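Local coordinates for acyl-coenzyme A oxidase acox-1.2 (Caenorhabditis elegans, PDB 5K3J), which catalyses the FAD-dependent desaturation of ascaroside-CoA thioesters with a five-carbon omega side chain, the first step of peroxisomal beta-oxidation in dauer pheromone biosynthesis, at residues I32-R43 and S607-L615; I292-F303 and V421-A432. All coordinates share one frame; numbering follows the deposited sequence.

Interaction 1: residues I32-R43 and S607-L615; sequences IYGSEEFARRRR and SFQISDMQL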
loop_
_atom_site.group_PDB
_atom_site.type_symbol
_atom_site.label_atom_id
_atom_site.label_comp_id
_atom_site.label_asym_id
_atom_site.label_seq_id
_atom_site.Cartn_x
_atom_site.Cartn_y
_atom_site.Cartn_z
ATOM N N ILE A 32 3.918 -27.113 4.885
ATOM C CA ILE A 32 3.549 -25.727 5.160
ATOM C C ILE A 32 3.059 -25.536 6.593
ATOM O O ILE A 32 3.448 -24.587 7.274
ATOM C CB ILE A 32 2.454 -25.243 4.185
ATOM C CG1 ILE A 32 3.030 -25.097 2.774
ATOM C CG2 ILE A 32 1.849 -23.925 4.658
ATOM C CD1 ILE A 32 1.992 -24.845 1.708
ATOM N N TYR A 33 2.218 -26.454 7.057
ATOM C CA TYR A 33 1.589 -26.299 8.361
ATOM C C TYR A 33 2.323 -27.040 9.476
ATOM O O TYR A 33 1.875 -27.044 10.623
ATOM C CB TYR A 33 0.133 -26.750 8.285
ATOM C CG TYR A 33 -0.707 -25.822 7.444
ATOM C CD1 TYR A 33 -0.978 -24.531 7.874
ATOM C CD2 TYR A 33 -1.217 -26.228 6.216
ATOM C CE1 TYR A 33 -1.738 -23.672 7.115
ATOM C CE2 TYR A 33 -1.980 -25.373 5.445
ATOM C CZ TYR A 33 -2.239 -24.099 5.903
ATOM O OH TYR A 33 -2.996 -23.238 5.141
ATOM N N GLY A 34 3.449 -27.661 9.134
ATOM C CA GLY A 34 4.347 -28.226 10.128
ATOM C C GLY A 34 4.145 -29.689 10.473
ATOM O O GLY A 34 5.034 -30.323 11.047
ATOM N N SER A 35 2.981 -30.230 10.135
ATOM C CA SER A 35 2.699 -31.631 10.420
ATOM C C SER A 35 1.532 -32.153 9.598
ATOM O O SER A 35 0.578 -31.426 9.321
ATOM C CB SER A 35 2.405 -31.831 11.908
ATOM O OG SER A 35 1.186 -31.213 12.272
ATOM N N GLU A 36 1.618 -33.425 9.220
ATOM C CA GLU A 36 0.552 -34.090 8.483
ATOM C C GLU A 36 -0.741 -34.101 9.288
ATOM O O GLU A 36 -1.824 -33.881 8.745
ATOM C CB GLU A 36 0.973 -35.518 8.119
ATOM C CG GLU A 36 -0.177 -36.482 7.869
ATOM C CD GLU A 36 -0.994 -36.137 6.637
ATOM O OE1 GLU A 36 -1.852 -36.958 6.253
ATOM O OE2 GLU A 36 -0.783 -35.055 6.052
ATOM N N GLU A 37 -0.615 -34.349 10.587
ATOM C CA GLU A 37 -1.763 -34.383 11.485
ATOM C C GLU A 37 -2.531 -33.065 11.492
ATOM O O GLU A 37 -3.757 -33.061 11.404
ATOM C CB GLU A 37 -1.315 -34.723 12.905
ATOM C CG GLU A 37 -2.417 -34.630 13.950
ATOM C CD GLU A 37 -3.390 -35.792 13.886
ATOM O OE1 GLU A 37 -4.356 -35.714 13.099
ATOM O OE2 GLU A 37 -3.195 -36.778 14.629
ATOM N N PHE A 38 -1.814 -31.949 11.599
ATOM C CA PHE A 38 -2.468 -30.643 11.618
ATOM C C PHE A 38 -3.036 -30.284 10.253
ATOM O O PHE A 38 -4.139 -29.747 10.158
ATOM C CB PHE A 38 -1.508 -29.542 12.073
ATOM C CG PHE A 38 -2.106 -28.165 12.010
ATOM C CD1 PHE A 38 -3.353 -27.919 12.559
ATOM C CD2 PHE A 38 -1.427 -27.117 11.404
ATOM C CE1 PHE A 38 -3.916 -26.661 12.504
ATOM C CE2 PHE A 38 -1.987 -25.851 11.348
ATOM C CZ PHE A 38 -3.233 -25.624 11.899
ATOM N N ALA A 39 -2.272 -30.567 9.200
ATOM C CA ALA A 39 -2.707 -30.265 7.840
ATOM C C ALA A 39 -4.029 -30.954 7.540
ATOM O O ALA A 39 -4.930 -30.370 6.937
ATOM C CB ALA A 39 -1.654 -30.685 6.835
ATOM N N ARG A 40 -4.131 -32.204 7.977
ATOM C CA ARG A 40 -5.353 -32.983 7.857
ATOM C C ARG A 40 -6.484 -32.365 8.675
ATOM O O ARG A 40 -7.634 -32.330 8.234
ATOM C CB ARG A 40 -5.096 -34.422 8.304
ATOM C CG ARG A 40 -6.297 -35.131 8.896
ATOM C CD ARG A 40 -7.240 -35.641 7.820
ATOM N NE ARG A 40 -7.987 -36.804 8.289
ATOM C CZ ARG A 40 -9.172 -37.173 7.813
ATOM N NH1 ARG A 40 -9.759 -36.460 6.859
ATOM N NH2 ARG A 40 -9.778 -38.250 8.296
ATOM N N ARG A 41 -6.144 -31.882 9.867
ATOM C CA ARG A 41 -7.118 -31.243 10.746
ATOM C C ARG A 41 -7.728 -29.997 10.105
ATOM O O ARG A 41 -8.916 -29.727 10.274
ATOM C CB ARG A 41 -6.473 -30.884 12.090
ATOM C CG ARG A 41 -6.291 -32.073 13.024
ATOM C CD ARG A 41 -7.629 -32.590 13.516
ATOM N NE ARG A 41 -8.254 -31.650 14.442
ATOM C CZ ARG A 41 -9.561 -31.425 14.512
ATOM N NH1 ARG A 41 -10.392 -32.068 13.704
ATOM N NH2 ARG A 41 -10.036 -30.550 15.388
ATOM N N ARG A 42 -6.918 -29.257 9.354
ATOM C CA ARG A 42 -7.374 -28.032 8.699
ATOM C C ARG A 42 -8.500 -28.305 7.713
ATOM O O ARG A 42 -9.494 -27.574 7.664
ATOM C CB ARG A 42 -6.225 -27.354 7.970
ATOM C CG ARG A 42 -5.130 -26.834 8.872
ATOM C CD ARG A 42 -4.164 -25.989 8.072
ATOM N NE ARG A 42 -4.792 -24.772 7.559
ATOM C CZ ARG A 42 -5.282 -24.629 6.328
ATOM N NH1 ARG A 42 -5.209 -25.628 5.452
ATOM N NH2 ARG A 42 -5.830 -23.476 5.965
ATOM N N ARG A 43 -8.327 -29.354 6.916
ATOM C CA ARG A 43 -9.346 -29.747 5.958
ATOM C C ARG A 43 -10.533 -30.327 6.718
ATOM O O ARG A 43 -11.687 -30.115 6.349
ATOM C CB ARG A 43 -8.794 -30.760 4.951
ATOM C CG ARG A 43 -7.380 -30.454 4.453
ATOM C CD ARG A 43 -6.900 -31.510 3.454
ATOM N NE ARG A 43 -5.449 -31.683 3.478
ATOM C CZ ARG A 43 -4.834 -32.741 3.999
ATOM N NH1 ARG A 43 -5.544 -33.725 4.540
ATOM N NH2 ARG A 43 -3.509 -32.820 3.978
ATOM N N SER A 607 -1.860 -25.622 -2.454
ATOM C CA SER A 607 -1.322 -26.379 -1.336
ATOM C C SER A 607 -1.611 -25.728 0.010
ATOM O O SER A 607 -1.723 -26.418 1.023
ATOM C CB SER A 607 0.182 -26.553 -1.510
ATOM O OG SER A 607 0.473 -27.214 -2.726
ATOM N N PHE A 608 -1.733 -24.402 0.027
ATOM C CA PHE A 608 -2.023 -23.689 1.269
ATOM C C PHE A 608 -3.416 -24.062 1.782
ATOM O O PHE A 608 -3.768 -23.758 2.924
ATOM C CB PHE A 608 -1.906 -22.173 1.069
ATOM C CG PHE A 608 -0.498 -21.699 0.802
ATOM C CD1 PHE A 608 0.401 -21.529 1.837
ATOM C CD2 PHE A 608 -0.080 -21.415 -0.487
ATOM C CE1 PHE A 608 1.689 -21.096 1.599
ATOM C CE2 PHE A 608 1.210 -20.978 -0.732
ATOM C CZ PHE A 608 2.096 -20.820 0.317
ATOM N N GLN A 609 -4.184 -24.729 0.917
ATOM C CA GLN A 609 -5.516 -25.252 1.218
ATOM C C GLN A 609 -6.383 -24.240 1.957
ATOM O O GLN A 609 -7.027 -24.557 2.954
ATOM C CB GLN A 609 -5.402 -26.567 1.998
ATOM C CG GLN A 609 -5.297 -27.766 1.061
ATOM C CD GLN A 609 -4.777 -29.021 1.729
ATOM O OE1 GLN A 609 -4.500 -29.038 2.927
ATOM N NE2 GLN A 609 -4.640 -30.087 0.947
ATOM N N ILE A 610 -6.384 -23.015 1.441
ATOM C CA ILE A 610 -7.263 -21.961 1.924
ATOM C C ILE A 610 -8.633 -22.086 1.270
ATOM O O ILE A 610 -8.759 -21.947 0.053
ATOM C CB ILE A 610 -6.681 -20.569 1.626
ATOM C CG1 ILE A 610 -5.247 -20.465 2.159
ATOM C CG2 ILE A 610 -7.567 -19.483 2.211
ATOM C CD1 ILE A 610 -4.515 -19.200 1.732
ATOM N N SER A 611 -9.654 -22.356 2.076
ATOM C CA SER A 611 -11.011 -22.503 1.566
ATOM C C SER A 611 -11.519 -21.183 0.989
ATOM O O SER A 611 -10.972 -20.119 1.288
ATOM C CB SER A 611 -11.943 -22.993 2.673
ATOM O OG SER A 611 -12.103 -22.004 3.678
ATOM N N ASP A 612 -12.552 -21.254 0.154
ATOM C CA ASP A 612 -13.181 -20.046 -0.371
ATOM C C ASP A 612 -13.729 -19.197 0.770
ATOM O O ASP A 612 -13.733 -17.966 0.695
ATOM C CB ASP A 612 -14.305 -20.390 -1.350
ATOM C CG ASP A 612 -13.792 -20.797 -2.719
ATOM O OD1 ASP A 612 -12.587 -20.613 -2.990
ATOM O OD2 ASP A 612 -14.606 -21.294 -3.531
ATOM N N MET A 613 -14.189 -19.869 1.824
ATOM C CA MET A 613 -14.702 -19.194 3.009
ATOM C C MET A 613 -13.677 -18.234 3.608
ATOM O O MET A 613 -14.014 -17.116 3.993
ATOM C CB MET A 613 -15.133 -20.213 4.063
ATOM C CG MET A 613 -15.407 -19.582 5.418
ATOM S SD MET A 613 -16.218 -20.662 6.604
ATOM C CE MET A 613 -17.854 -20.812 5.888
ATOM N N GLN A 614 -12.426 -18.675 3.684
ATOM C CA GLN A 614 -11.357 -17.826 4.199
ATOM C C GLN A 614 -10.849 -16.861 3.132
ATOM O O GLN A 614 -10.549 -15.706 3.426
ATOM C CB GLN A 614 -10.197 -18.672 4.725
ATOM C CG GLN A 614 -8.980 -17.857 5.145
ATOM C CD GLN A 614 -7.892 -18.707 5.769
ATOM O OE1 GLN A 614 -8.123 -19.865 6.116
ATOM N NE2 GLN A 614 -6.697 -18.137 5.914
ATOM N N LEU A 615 -10.757 -17.337 1.893
ATOM C CA LEU A 615 -10.182 -16.542 0.814
ATOM C C LEU A 615 -11.004 -15.283 0.539
ATOM O O LEU A 615 -10.439 -14.224 0.274
ATOM C CB LEU A 615 -10.059 -17.370 -0.463
ATOM C CG LEU A 615 -9.029 -16.861 -1.475
ATOM C CD1 LEU A 615 -7.617 -17.177 -1.007
ATOM C CD2 LEU A 615 -9.282 -17.454 -2.838
#
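R42 and R43, midway along helix 36-49, both grip Q609, one by its backbone carbonyl and the other by its side-chain amide oxygen. Followed outward from the helix, R42 leaves the backbone at CB toward the 607-615 segment, and CG lies against the rim of one face of the F38 ring. CD sits over the centre of the Y33 ring. The chain then bends at chi3 (65°), which lays NE and the rest of the guanidinium against the phenol end of that ring, with Y33 CZ over the group's centre. At the tip, R42 NH1 donates to Q609 O at 3.3 Å. The acceptor lies near the guanidinium plane, but the donor stands well above the carbonyl plane; R42 NH2 adds a weak bond to the same oxygen. Y33 points its OH at F608 O, a bond modelled so short that its length is doubtful. On the opposite face of the Y33 ring lies I32 CG2, and I32 CD1 sits over one face of F608, 3.7 Å from F608 CD1. R43 NE donates to Q609 OE1 at 2.9 Å, with guanidinium and amide planes nearly perpendicular (89°). Q609, at positive phi, is where the chain turns out of helix 601-606, and S611 then N-caps helix 612-615. This is the buried seam between the N-terminal and C-terminal helical domains of the acyl-CoA oxidase fold.

Interaction 2: residues I292-F303 and V421-A432; sequences IRSQMAMEQGLF and VYGIAIGGCTYA. Unlike the reference sequence in segment 421-432: A432 (reference Glu). With 6QA (~{S}-[2-[3-[[(2~{R})-4-[[[(2~{R},3~{S},4~{R},5~{R})-5-(6-aminopurin-9-yl)-4-oxidanyl-3-phosphonooxy-oxolan-2-yl]methoxy-oxidanyl-phosphoryl]oxy-oxidanyl-phosphoryl]oxy-3,3-dimethyl-2-oxidanyl-butanoyl]amino]propanoylamino]ethyl] 5-[(2~{R},3~{R},5~{R},6~{S})-6-methyl-3,5-bis(oxidanyl)oxan-2-yl]oxypentanethioate), chain E.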
loop_
_atom_site.group_PDB
_atom_site.type_symbol
_atom_site.label_atom_id
_atom_site.label_comp_id
_atom_site.label_asym_id
_atom_site.label_seq_id
_atom_site.Cartn_x
_atom_site.Cartn_y
_atom_site.Cartn_z
ATOM N N ILE A 292 4.311 -12.015 19.722
ATOM C CA ILE A 292 3.740 -11.505 18.481
ATOM C C ILE A 292 4.800 -11.420 17.387
ATOM O O ILE A 292 4.619 -11.966 16.301
ATOM C CB ILE A 292 3.107 -10.112 18.672
ATOM C CG1 ILE A 292 1.949 -10.179 19.672
ATOM C CG2 ILE A 292 2.642 -9.552 17.333
ATOM C CD1 ILE A 292 0.847 -11.138 19.275
ATOM N N ARG A 293 5.905 -10.741 17.690
ATOM C CA ARG A 293 6.995 -10.538 16.734
ATOM C C ARG A 293 7.560 -11.851 16.207
ATOM O O ARG A 293 7.852 -11.980 15.016
ATOM C CB ARG A 293 8.121 -9.722 17.371
ATOM C CG ARG A 293 7.775 -8.272 17.661
ATOM C CD ARG A 293 8.870 -7.619 18.495
ATOM N NE ARG A 293 8.560 -6.233 18.824
ATOM C CZ ARG A 293 8.972 -5.616 19.926
ATOM N NH1 ARG A 293 9.709 -6.261 20.820
ATOM N NH2 ARG A 293 8.641 -4.352 20.137
ATOM N N SER A 294 7.729 -12.817 17.102
ATOM C CA SER A 294 8.190 -14.142 16.714
ATOM C C SER A 294 7.183 -14.808 15.782
ATOM O O SER A 294 7.554 -15.556 14.878
ATOM C CB SER A 294 8.423 -15.015 17.952
ATOM O OG SER A 294 7.240 -15.128 18.729
ATOM N N GLN A 295 5.908 -14.504 15.993
ATOM C CA GLN A 295 4.826 -15.197 15.306
ATOM C C GLN A 295 4.505 -14.640 13.914
ATOM O O GLN A 295 4.023 -15.370 13.051
ATOM C CB GLN A 295 3.574 -15.171 16.196
ATOM C CG GLN A 295 2.315 -15.755 15.584
ATOM C CD GLN A 295 1.359 -14.683 15.096
ATOM O OE1 GLN A 295 1.721 -13.509 15.004
ATOM N NE2 GLN A 295 0.129 -15.081 14.791
ATOM N N MET A 296 4.787 -13.363 13.678
ATOM C CA MET A 296 4.308 -12.734 12.444
ATOM C C MET A 296 5.159 -13.016 11.207
ATOM O O MET A 296 4.799 -12.610 10.112
ATOM C CB MET A 296 4.165 -11.220 12.633
ATOM C CG MET A 296 5.209 -10.575 13.517
ATOM S SD MET A 296 4.763 -8.863 13.871
ATOM C CE MET A 296 4.638 -8.219 12.207
ATOM N N ALA A 297 6.277 -13.713 11.367
ATOM C CA ALA A 297 6.977 -14.219 10.193
ATOM C C ALA A 297 6.091 -15.282 9.551
ATOM O O ALA A 297 5.937 -15.334 8.329
ATOM C CB ALA A 297 8.340 -14.787 10.554
ATOM N N MET A 298 5.497 -16.113 10.401
ATOM C CA MET A 298 4.522 -17.111 9.990
ATOM C C MET A 298 3.281 -16.458 9.393
ATOM O O MET A 298 2.838 -16.822 8.305
ATOM C CB MET A 298 4.132 -17.973 11.186
ATOM C CG MET A 298 2.979 -18.916 10.925
ATOM S SD MET A 298 3.424 -20.240 9.797
ATOM C CE MET A 298 4.689 -21.060 10.761
ATOM N N GLU A 299 2.732 -15.488 10.120
ATOM C CA GLU A 299 1.465 -14.855 9.765
ATOM C C GLU A 299 1.585 -13.924 8.557
ATOM O O GLU A 299 0.697 -13.887 7.699
ATOM C CB GLU A 299 0.921 -14.077 10.960
ATOM C CG GLU A 299 -0.438 -13.449 10.729
ATOM C CD GLU A 299 -0.853 -12.536 11.864
ATOM O OE1 GLU A 299 0.038 -11.920 12.485
ATOM O OE2 GLU A 299 -2.069 -12.434 12.136
ATOM N N GLN A 300 2.678 -13.166 8.486
ATOM C CA GLN A 300 2.921 -12.322 7.325
ATOM C C GLN A 300 3.483 -13.174 6.198
ATOM O O GLN A 300 3.787 -12.670 5.119
ATOM C CB GLN A 300 3.866 -11.165 7.665
ATOM C CG GLN A 300 3.363 -10.192 8.708
ATOM C CD GLN A 300 2.567 -9.057 8.113
ATOM O OE1 GLN A 300 2.745 -8.702 6.951
ATOM N NE2 GLN A 300 1.683 -8.477 8.912
ATOM N N GLY A 301 3.595 -14.473 6.449
ATOM C CA GLY A 301 3.885 -15.427 5.401
ATOM C C GLY A 301 2.595 -15.956 4.797
ATOM O O GLY A 301 2.544 -16.280 3.610
ATOM N N LEU A 302 1.536 -16.001 5.604
ATOM C CA LEU A 302 0.263 -16.586 5.176
ATOM C C LEU A 302 -0.665 -15.590 4.464
ATOM O O LEU A 302 -1.290 -15.953 3.467
ATOM C CB LEU A 302 -0.458 -17.212 6.373
ATOM C CG LEU A 302 0.177 -18.512 6.876
ATOM C CD1 LEU A 302 -0.429 -18.974 8.195
ATOM C CD2 LEU A 302 0.048 -19.603 5.821
ATOM N N PHE A 303 -0.764 -14.360 4.969
ATOM C CA PHE A 303 -1.453 -13.279 4.257
ATOM C C PHE A 303 -0.969 -13.192 2.811
ATOM O O PHE A 303 -1.760 -13.088 1.874
ATOM C CB PHE A 303 -1.193 -11.931 4.925
ATOM C CG PHE A 303 -1.897 -11.731 6.232
ATOM C CD1 PHE A 303 -3.232 -12.063 6.398
ATOM C CD2 PHE A 303 -1.213 -11.173 7.300
ATOM C CE1 PHE A 303 -3.863 -11.844 7.617
ATOM C CE2 PHE A 303 -1.835 -10.957 8.513
ATOM C CZ PHE A 303 -3.165 -11.294 8.670
ATOM N N VAL A 421 -6.598 -7.576 2.461
ATOM C CA VAL A 421 -5.417 -8.289 2.917
ATOM C C VAL A 421 -4.219 -7.366 3.025
ATOM O O VAL A 421 -3.405 -7.493 3.944
ATOM C CB VAL A 421 -5.082 -9.461 1.970
ATOM C CG1 VAL A 421 -3.815 -10.176 2.422
ATOM C CG2 VAL A 421 -6.249 -10.426 1.901
ATOM N N TYR A 422 -4.113 -6.426 2.095
ATOM C CA TYR A 422 -3.026 -5.471 2.172
ATOM C C TYR A 422 -3.224 -4.573 3.384
ATOM O O TYR A 422 -2.328 -4.442 4.217
ATOM C CB TYR A 422 -2.926 -4.608 0.923
ATOM C CG TYR A 422 -1.852 -3.564 1.064
ATOM C CD1 TYR A 422 -0.513 -3.918 0.995
ATOM C CD2 TYR A 422 -2.171 -2.240 1.326
ATOM C CE1 TYR A 422 0.482 -2.981 1.157
ATOM C CE2 TYR A 422 -1.181 -1.291 1.488
ATOM C CZ TYR A 422 0.147 -1.670 1.403
ATOM O OH TYR A 422 1.155 -0.748 1.561
ATOM N N GLY A 423 -4.407 -3.966 3.488
ATOM C CA GLY A 423 -4.718 -3.066 4.591
ATOM C C GLY A 423 -4.505 -3.691 5.956
ATOM O O GLY A 423 -3.981 -3.055 6.867
ATOM N N ILE A 424 -4.907 -4.949 6.092
ATOM C CA ILE A 424 -4.767 -5.679 7.349
ATOM C C ILE A 424 -3.301 -5.916 7.726
ATOM O O ILE A 424 -2.844 -5.484 8.788
ATOM C CB ILE A 424 -5.502 -7.039 7.285
ATOM C CG1 ILE A 424 -7.016 -6.835 7.359
ATOM C CG2 ILE A 424 -5.048 -7.948 8.408
ATOM C CD1 ILE A 424 -7.475 -6.155 8.632
ATOM N N ALA A 425 -2.565 -6.585 6.846
ATOM C CA ALA A 425 -1.203 -7.014 7.146
ATOM C C ALA A 425 -0.217 -5.856 7.266
ATOM O O ALA A 425 0.683 -5.893 8.105
ATOM C CB ALA A 425 -0.728 -7.990 6.088
ATOM N N ILE A 426 -0.391 -4.834 6.430
ATOM C CA ILE A 426 0.545 -3.710 6.379
ATOM C C ILE A 426 0.621 -2.994 7.724
ATOM O O ILE A 426 1.604 -2.314 8.020
ATOM C CB ILE A 426 0.163 -2.688 5.281
ATOM C CG1 ILE A 426 1.347 -1.771 4.951
ATOM C CG2 ILE A 426 -1.071 -1.879 5.682
ATOM C CD1 ILE A 426 2.589 -2.506 4.540
ATOM N N GLY A 427 -0.413 -3.159 8.545
ATOM C CA GLY A 427 -0.391 -2.659 9.907
ATOM C C GLY A 427 0.756 -3.266 10.691
ATOM O O GLY A 427 1.239 -2.687 11.665
ATOM N N GLY A 428 1.199 -4.443 10.251
ATOM C CA GLY A 428 2.326 -5.134 10.852
ATOM C C GLY A 428 3.622 -4.351 10.788
ATOM O O GLY A 428 4.575 -4.636 11.519
ATOM N N CYS A 429 3.656 -3.359 9.906
ATOM C CA CYS A 429 4.790 -2.458 9.806
ATOM C C CYS A 429 4.745 -1.391 10.896
ATOM O O CYS A 429 5.653 -0.564 11.000
ATOM C CB CYS A 429 4.817 -1.791 8.432
ATOM S SG CYS A 429 5.199 -2.894 7.052
ATOM N N THR A 430 3.688 -1.406 11.703
ATOM C CA THR A 430 3.495 -0.375 12.714
ATOM C C THR A 430 3.260 -0.978 14.095
ATOM O O THR A 430 4.006 -0.691 15.030
ATOM C CB THR A 430 2.315 0.548 12.356
ATOM O OG1 THR A 430 2.629 1.297 11.174
ATOM C CG2 THR A 430 2.031 1.509 13.502
ATOM N N TYR A 431 2.230 -1.813 14.229
ATOM C CA TYR A 431 1.944 -2.430 15.522
ATOM C C TYR A 431 3.081 -3.370 15.895
ATOM O O TYR A 431 3.892 -3.728 15.041
ATOM C CB TYR A 431 0.588 -3.169 15.518
ATOM C CG TYR A 431 0.461 -4.375 14.592
ATOM C CD1 TYR A 431 1.280 -5.493 14.736
ATOM C CD2 TYR A 431 -0.521 -4.414 13.613
ATOM C CE1 TYR A 431 1.151 -6.591 13.906
ATOM C CE2 TYR A 431 -0.658 -5.511 12.776
ATOM C CZ TYR A 431 0.179 -6.598 12.929
ATOM O OH TYR A 431 0.047 -7.692 12.101
ATOM N N ALA A 432 3.122 -3.775 17.161
ATOM C CA ALA A 432 4.174 -4.649 17.676
ATOM C C ALA A 432 5.564 -4.081 17.389
ATOM O O ALA A 432 6.525 -4.825 17.192
ATOM C CB ALA A 432 4.039 -6.052 17.092
HETATM P P26 6QA E . 12.480 0.948 26.462
HETATM P P29 6QA E . 15.279 1.092 27.581
HETATM P P50 6QA E . 20.937 -1.599 24.423
HETATM O O01 6QA E . -1.365 -9.639 13.613
HETATM C C02 6QA E . -1.331 -9.702 15.055
HETATM C C03 6QA E . -2.026 -8.394 15.466
HETATM O O04 6QA E . -1.843 -8.117 16.778
HETATM C C05 6QA E . -0.611 -7.564 17.117
HETATM C C06 6QA E . -0.876 -6.183 17.779
HETATM C C07 6QA E . 0.240 -5.944 18.822
HETATM C C08 6QA E . -0.272 -4.961 19.872
HETATM C C09 6QA E . 0.587 -3.768 19.945
HETATM S S10 6QA E . 1.152 -3.359 21.676
HETATM C C11 6QA E . 2.946 -3.140 21.834
HETATM C C12 6QA E . 3.697 -2.930 20.551
HETATM N N13 6QA E . 4.521 -1.792 20.717
HETATM C C14 6QA E . 5.965 -1.890 20.671
HETATM C C15 6QA E . 6.849 -0.604 20.843
HETATM C C16 6QA E . 7.802 -0.848 22.061
HETATM N N17 6QA E . 9.188 -0.444 21.755
HETATM C C18 6QA E . 10.067 -0.110 22.884
HETATM C C19 6QA E . 11.508 0.308 22.602
HETATM O O20 6QA E . 11.685 0.456 21.211
HETATM C C21 6QA E . 12.524 -0.740 23.139
HETATM C C22 6QA E . 13.932 -0.040 22.890
HETATM C C23 6QA E . 12.333 -2.085 22.363
HETATM C C24 6QA E . 12.420 -1.059 24.627
HETATM O O25 6QA E . 13.195 -0.148 25.433
HETATM O O27 6QA E . 11.613 1.982 25.727
HETATM O O28 6QA E . 13.767 1.720 27.275
HETATM O O30 6QA E . 15.358 0.826 29.088
HETATM O O31 6QA E . 15.505 -0.291 26.653
HETATM C C32 6QA E . 16.568 -0.425 25.787
HETATM C C33 6QA E . 17.610 -1.403 26.475
HETATM O O34 6QA E . 17.014 -2.391 27.025
HETATM C C35 6QA E . 17.404 -3.768 26.253
HETATM N N36 6QA E . 16.162 -4.443 25.841
HETATM C C37 6QA E . 15.101 -3.858 25.278
HETATM N N38 6QA E . 14.135 -4.746 25.036
HETATM C C39 6QA E . 14.579 -5.963 25.462
HETATM C C40 6QA E . 15.861 -5.778 25.981
HETATM N N41 6QA E . 16.535 -6.847 26.484
HETATM C C42 6QA E . 15.972 -8.056 26.471
HETATM N N43 6QA E . 14.733 -8.273 25.983
HETATM C C44 6QA E . 14.013 -7.271 25.479
HETATM N N45 6QA E . 12.667 -7.507 24.948
HETATM C C46 6QA E . 18.165 -3.463 25.248
HETATM O O47 6QA E . 19.428 -4.270 25.284
HETATM C C48 6QA E . 18.512 -1.982 25.369
HETATM O O49 6QA E . 19.849 -1.790 25.696
HETATM O O51 6QA E . 21.520 -0.219 24.487
HETATM O O52 6QA E . 20.215 -1.803 23.081
HETATM O O53 6QA E . 22.017 -2.642 24.528
HETATM O O54 6QA E . 16.323 2.109 27.194
HETATM O O55 6QA E . 11.627 0.219 27.483
HETATM O O56 6QA E . 9.648 -0.151 24.003
HETATM O O57 6QA E . 6.510 -2.931 20.510
HETATM O O58 6QA E . 0.825 -3.163 18.906
HETATM O O59 6QA E . -3.459 -8.465 15.233
HETATM C C60 6QA E . -4.069 -9.572 15.906
HETATM C C61 6QA E . -5.541 -9.400 15.604
HETATM C C62 6QA E . -3.454 -10.915 15.430
HETATM C C63 6QA E . -1.990 -10.926 15.554
HETATM O O64 6QA E . -3.992 -12.007 16.255
HETATM O O HOH W 1 1.326 -10.102 11.385
#
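Nearly straight from CG to NE (chi2 171°), the side chain of R293 reaches A432, whereas Q300 folds at chi2 (-89°) to turn its amide onto A425. R293 NE donates to A432 O at 3.0 Å, the oxygen in the guanidinium plane, while NH2 approaches O57, a pantetheine amide oxygen of the bound ascaroside-CoA. A leucine for this arginine would remove the N-H groups and is likely to leave A432 O without its mate and O57 without a neighbouring positive charge. Q300 NE2 donates to A425 O at 2.9 Å; G428 N reaches that carbonyl from the opposite face. Segments 292-303 and 421-426 run antiparallel (169°), their axes approaching to 10.4 Å; they belong to the C-terminal helical bundle of the acyl-CoA dehydrogenase fold and wall the substrate pocket. The Y431 ring is sandwiched between G428 CA and ligand C03. A water joins Y431 OH, Q300 NE2 and E299 OE1, and E299 OE1 accepts from sugar hydroxyl O01 at 2.9 Å, consistent with its role in specificity. A432 replaces the glutamate predicted to be the proton acceptor; its N donates to thioester oxygen O58 at 2.9 Å. F303 CD2 packs on A425 CB, and its CZ on I424 CG2.

In the fold
Interaction 2 lies at the spatial centre of the chain, about 1 Å from it, and holds the substrate; interaction 1 lies on the side of the pocket where E299 binds the sugar. Their centres are 19 Å apart, yet their nearest atoms come within about 4 Å without touching. Helix 287-315 joins them: it carries the 292-303 segment, and F608 and I610 pack on its later residues A305 and T309. Y106 is a second bridge, hydrogen-bonded to Q614 and meeting F303 edge-to-face. The Q614 side chain is about 9 Å from that of E299. It is about 12 Å from the bound 6QA, so interaction 1 does not touch the substrate, whereas the Y431 side chain in interaction 2 lies about 4 Å from the FAD.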